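Local coordinates for imelysin (Bacteroides ovatus ATCC 8483, PDB 3OYV), which is an imelysin-like protein, probably metal-binding and implicated in bacterial iron uptake at the outer membrane, at residues 240-245 / 286-291. Sequence-based numbering, arbitrary orientation.
Sequences PTYKSL and EAFLFG
Y242 reaches two carbonyls of the opposing loop, F288 O and F290 O, through two waters that both hydrogen-bond its hydroxyl. One lies 2.9 Å from Y242 OH and donates to F290 O; the other, 2.7 Å from Y242 OH and in the plane of the ring, donates a weak bond to F288 O. The backbones stay far apart, with T241 CA and F288 CA separated by 10.4 Å, so side chains and water make the junction. F288 projects toward the helix and sets its edge over one face of Y242, an offset edge-to-face pair with centroids 5.5 Å apart and planes at 76°. The offset shows in F288 CE2, which comes closest to Y242 CZ, at 3.8 Å, near the hydroxyl end of the phenol instead of over its centre. At the tip of the same phenyl ring, T241 CB lies in the ring plane, 3.9 Å from F288 CZ. With OG1 turned beside its own backbone N (chi1 -59°), T241 can bond V237 O one helical turn back while CB and CG2 meet the phenyl edge. Replacing Y242 by an alanine is likely to leave the F288 edge without its aromatic face and both waters without the hydroxyl linking them to the helix. W46 meets the tyrosine ring as well, while Y233 and V237 pack on F288. L289, between the two water-linked carbonyls, centres an inverse gamma turn, closed by a weak bond from F290 N to F288 O. The contact is thus buried edge-to-face packing with water bridges to an inverse gamma turn, joining the long helix 223-261 to the loop after helix 265-283 within this mainly helical imelysin fold.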
# COMPACT_ATOMS: atom_id res chain seq x y z
N PRO A 240 -7.09 6.01 11.63
CA PRO A 240 -5.73 5.99 12.22
C PRO A 240 -4.64 5.57 11.28
O PRO A 240 -3.50 6.04 11.39
CB PRO A 240 -5.89 5.06 13.43
CG PRO A 240 -7.35 5.17 13.82
CD PRO A 240 -8.05 5.28 12.47
N THR A 241 -4.93 4.63 10.37
CA THR A 241 -3.93 4.26 9.39
C THR A 241 -3.59 5.43 8.48
O THR A 241 -2.39 5.68 8.21
CB THR A 241 -4.39 3.02 8.57
OG1 THR A 241 -4.60 1.94 9.48
CG2 THR A 241 -3.36 2.64 7.53
N TYR A 242 -4.60 6.17 8.03
CA TYR A 242 -4.32 7.32 7.18
C TYR A 242 -3.65 8.47 7.97
O TYR A 242 -2.86 9.21 7.39
CB TYR A 242 -5.55 7.77 6.45
CG TYR A 242 -6.05 6.83 5.39
CD1 TYR A 242 -5.18 6.15 4.55
CD2 TYR A 242 -7.41 6.71 5.16
CE1 TYR A 242 -5.66 5.30 3.53
CE2 TYR A 242 -7.89 5.91 4.14
CZ TYR A 242 -7.02 5.21 3.32
OH TYR A 242 -7.56 4.47 2.28
N LYS A 243 -3.97 8.61 9.25
CA LYS A 243 -3.26 9.58 10.09
C LYS A 243 -1.78 9.24 10.16
O LYS A 243 -0.91 10.11 10.00
CB LYS A 243 -3.84 9.63 11.52
CG LYS A 243 -3.26 10.79 12.35
CD LYS A 243 -3.83 10.75 13.77
CE LYS A 243 -3.31 11.90 14.62
NZ LYS A 243 -3.91 11.97 15.98
N SER A 244 -1.48 7.97 10.38
CA SER A 244 -0.09 7.50 10.45
C SER A 244 0.62 7.74 9.12
O SER A 244 1.75 8.19 9.07
CB SER A 244 0.00 6.01 10.85
OG SER A 244 1.34 5.55 10.94
N LEU A 245 -0.08 7.43 8.02
CA LEU A 245 0.48 7.64 6.68
C LEU A 245 0.82 9.11 6.47
O LEU A 245 1.90 9.43 5.92
CB LEU A 245 -0.51 7.14 5.63
CG LEU A 245 -0.11 7.36 4.17
CD1 LEU A 245 1.17 6.60 3.82
CD2 LEU A 245 -1.28 6.98 3.26
N GLU A 286 -3.98 -1.38 2.25
CA GLU A 286 -4.38 -1.85 0.92
C GLU A 286 -5.59 -2.79 0.89
O GLU A 286 -6.06 -3.09 -0.19
CB GLU A 286 -3.21 -2.41 0.13
CG GLU A 286 -2.13 -1.37 -0.16
CD GLU A 286 -0.97 -1.88 -1.02
OE1 GLU A 286 -1.18 -2.74 -1.92
OE2 GLU A 286 0.15 -1.43 -0.80
N ALA A 287 -6.11 -3.20 2.05
CA ALA A 287 -7.42 -3.87 2.11
C ALA A 287 -8.60 -2.90 2.05
O ALA A 287 -9.74 -3.34 1.98
CB ALA A 287 -7.53 -4.78 3.35
N PHE A 288 -8.34 -1.58 2.07
CA PHE A 288 -9.38 -0.59 1.97
C PHE A 288 -9.08 0.42 0.87
O PHE A 288 -9.12 1.64 1.09
CB PHE A 288 -9.79 0.07 3.30
CG PHE A 288 -8.67 0.37 4.27
CD1 PHE A 288 -8.24 -0.59 5.16
CD2 PHE A 288 -8.19 1.66 4.42
CE1 PHE A 288 -7.29 -0.31 6.14
CE2 PHE A 288 -7.25 1.97 5.38
CZ PHE A 288 -6.79 0.99 6.26
N LEU A 289 -8.81 -0.09 -0.33
CA LEU A 289 -8.63 0.76 -1.51
C LEU A 289 -9.99 1.11 -2.12
O LEU A 289 -10.35 0.67 -3.23
CB LEU A 289 -7.69 0.10 -2.52
CG LEU A 289 -6.24 -0.11 -2.09
CD1 LEU A 289 -5.47 -1.07 -3.02
CD2 LEU A 289 -5.50 1.24 -1.99
N PHE A 290 -10.77 1.87 -1.36
CA PHE A 290 -12.05 2.39 -1.80
C PHE A 290 -12.25 3.78 -1.25
O PHE A 290 -11.50 4.24 -0.40
CB PHE A 290 -13.22 1.46 -1.38
CG PHE A 290 -13.54 1.47 0.09
CD1 PHE A 290 -12.93 0.56 0.95
CD2 PHE A 290 -14.48 2.33 0.59
CE1 PHE A 290 -13.27 0.56 2.30
CE2 PHE A 290 -14.81 2.34 1.92
CZ PHE A 290 -14.23 1.45 2.77
N GLY A 291 -13.26 4.47 -1.76
CA GLY A 291 -13.50 5.84 -1.35
C GLY A 291 -12.40 6.73 -1.88
O GLY A 291 -11.89 6.51 -2.99
O HOH W 1 -9.69 5.78 0.89
O HOH W 2 -5.94 2.62 1.27